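Local coordinates for protein CalU16 (PDB 4FPW) that probably protects its producer from the enediyne calicheamicin as a self-sacrifice resistance protein of the AHA1 family, at residues A[127-132]-A[171-176]. Numbering follows the deposited sequence.
Sequences GWEMAL and EAWAAL
Glu129 and Trp173 join two helices of a helix-grip (Bet v 1-like) fold, in which helix 118-138 and helix 161-177 both pack on an antiparallel sheet. Their backbones stay well apart, the nearest CA atoms, of Glu129 and Trp173, being 10.9 Å from each other, and this pair of long side chains makes the whole contact between 127-132 and 171-176. It is a clear example of a buried indole N-H answered by a carboxylate.

The polar part is one hydrogen bond, from Trp173 NE1 to Glu129 OE1, 2.6 Å long. It is bent, with an N-H...O angle of 140°, and OE1 lies somewhat out of the indole plane although it comes up to the ring at the NE1 edge. The carboxylate stands almost perpendicular to the indole, 80° between planes. Glu129 reaches this point because its chain is extended from CA to CD (chi2 -178°).

Charge pairing engages the other oxygen: while OE1 accepts the indole N-H, Glu129 OE2 forms a salt bridge with Arg8 NE, which probably favours the ionised form. Apolar packing holds the indole, which rests on Ile23 and Ile25 of strand 20-29 and also touches Arg8. Beyond the bond itself, OE1 of Glu129 sits 3.4 Å from Trp173 CE2 and 3.5 Å from Trp173 CD1, almost evenly between the two carbons that flank NE1.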
loop_
_atom_site.group_PDB
_atom_site.type_symbol
_atom_site.label_atom_id
_atom_site.label_comp_id
_atom_site.label_asym_id
_atom_site.label_seq_id
_atom_site.Cartn_x
_atom_site.Cartn_y
_atom_site.Cartn_z
ATOM N N GLY A 127 4.336 0.387 -7.483
ATOM C CA GLY A 127 3.213 -0.517 -7.600
ATOM C C GLY A 127 2.016 -0.066 -6.816
ATOM O O GLY A 127 0.881 -0.205 -7.274
ATOM N N TRP A 128 2.244 0.472 -5.631
ATOM C CA TRP A 128 1.130 1.039 -4.869
ATOM C C TRP A 128 0.600 2.323 -5.472
ATOM O O TRP A 128 -0.602 2.581 -5.434
ATOM C CB TRP A 128 1.506 1.274 -3.412
ATOM C CG TRP A 128 1.546 0.004 -2.683
ATOM C CD1 TRP A 128 2.649 -0.645 -2.251
ATOM C CD2 TRP A 128 0.428 -0.827 -2.347
ATOM N NE1 TRP A 128 2.297 -1.813 -1.649
ATOM C CE2 TRP A 128 0.938 -1.952 -1.683
ATOM C CE3 TRP A 128 -0.959 -0.707 -2.510
ATOM C CZ2 TRP A 128 0.118 -2.974 -1.183
ATOM C CZ3 TRP A 128 -1.780 -1.725 -2.018
ATOM C CH2 TRP A 128 -1.233 -2.842 -1.358
ATOM N N GLU A 129 1.488 3.135 -6.022
ATOM C CA GLU A 129 1.056 4.402 -6.605
ATOM C C GLU A 129 0.108 4.159 -7.758
ATOM O O GLU A 129 -0.917 4.831 -7.855
ATOM C CB GLU A 129 2.242 5.219 -7.078
ATOM C CG GLU A 129 2.793 6.149 -6.020
ATOM C CD GLU A 129 3.937 6.970 -6.559
ATOM O OE1 GLU A 129 5.076 6.470 -6.594
ATOM O OE2 GLU A 129 3.707 8.105 -6.990
HETATM N N MSE A 130 0.442 3.190 -8.615
HETATM C CA MSE A 130 -0.419 2.817 -9.745
HETATM C C MSE A 130 -1.755 2.391 -9.211
HETATM O O MSE A 130 -2.808 2.778 -9.727
HETATM C CB MSE A 130 0.140 1.637 -10.531
HETATM C CG MSE A 130 1.510 1.891 -11.163
HETATM SE SE MSE A 130 1.454 3.317 -12.543
HETATM C CE MSE A 130 3.377 3.494 -12.495
ATOM N N ALA A 131 -1.725 1.583 -8.161
ATOM C CA ALA A 131 -2.945 1.072 -7.557
ATOM C C ALA A 131 -3.771 2.167 -6.891
ATOM O O ALA A 131 -5.004 2.166 -6.987
ATOM C CB ALA A 131 -2.615 -0.013 -6.544
ATOM N N LEU A 132 -3.102 3.080 -6.194
ATOM C CA LEU A 132 -3.799 4.188 -5.549
ATOM C C LEU A 132 -4.454 5.129 -6.577
ATOM O O LEU A 132 -5.439 5.784 -6.249
ATOM C CB LEU A 132 -2.873 4.933 -4.587
ATOM C CG LEU A 132 -2.586 4.109 -3.320
ATOM C CD1 LEU A 132 -1.429 4.698 -2.542
ATOM C CD2 LEU A 132 -3.813 3.966 -2.420
ATOM N N GLU A 171 11.884 6.635 -11.228
ATOM C CA GLU A 171 12.990 7.592 -11.045
ATOM C C GLU A 171 12.869 8.366 -9.719
ATOM O O GLU A 171 13.864 8.588 -9.024
ATOM C CB GLU A 171 13.070 8.564 -12.223
ATOM C CG GLU A 171 13.743 7.983 -13.458
ATOM C CD GLU A 171 13.457 8.784 -14.715
ATOM O OE1 GLU A 171 13.062 9.970 -14.606
ATOM O OE2 GLU A 171 13.627 8.224 -15.819
ATOM N N ALA A 172 11.651 8.750 -9.361
ATOM C CA ALA A 172 11.407 9.434 -8.092
ATOM C C ALA A 172 11.770 8.594 -6.871
ATOM O O ALA A 172 12.477 9.067 -5.978
ATOM C CB ALA A 172 9.954 9.872 -8.005
ATOM N N TRP A 173 11.300 7.354 -6.823
ATOM C CA TRP A 173 11.692 6.450 -5.740
ATOM C C TRP A 173 13.191 6.088 -5.814
ATOM O O TRP A 173 13.885 6.070 -4.795
ATOM C CB TRP A 173 10.853 5.192 -5.783
ATOM C CG TRP A 173 9.431 5.394 -5.424
ATOM C CD1 TRP A 173 8.360 5.276 -6.249
ATOM C CD2 TRP A 173 8.914 5.715 -4.138
ATOM N NE1 TRP A 173 7.198 5.486 -5.554
ATOM C CE2 TRP A 173 7.511 5.769 -4.255
ATOM C CE3 TRP A 173 9.498 5.954 -2.893
ATOM C CZ2 TRP A 173 6.683 6.061 -3.177
ATOM C CZ3 TRP A 173 8.679 6.232 -1.826
ATOM C CH2 TRP A 173 7.277 6.292 -1.976
ATOM N N ALA A 174 13.693 5.822 -7.018
ATOM C CA ALA A 174 15.111 5.505 -7.194
ATOM C C ALA A 174 15.995 6.622 -6.660
ATOM O O ALA A 174 16.995 6.354 -5.988
ATOM C CB ALA A 174 15.430 5.238 -8.650
ATOM N N ALA A 175 15.621 7.868 -6.957
ATOM C CA ALA A 175 16.407 9.031 -6.550
ATOM C C ALA A 175 16.299 9.300 -5.059
ATOM O O ALA A 175 17.251 9.732 -4.444
ATOM C CB ALA A 175 15.980 10.266 -7.339
ATOM N N LEU A 176 15.131 9.075 -4.483
ATOM C CA LEU A 176 14.974 9.162 -3.023
ATOM C C LEU A 176 15.766 8.056 -2.306
ATOM O O LEU A 176 16.244 8.264 -1.195
ATOM C CB LEU A 176 13.496 9.057 -2.616
ATOM C CG LEU A 176 12.560 10.193 -3.008
ATOM C CD1 LEU A 176 11.116 9.794 -2.758
ATOM C CD2 LEU A 176 12.900 11.475 -2.255
#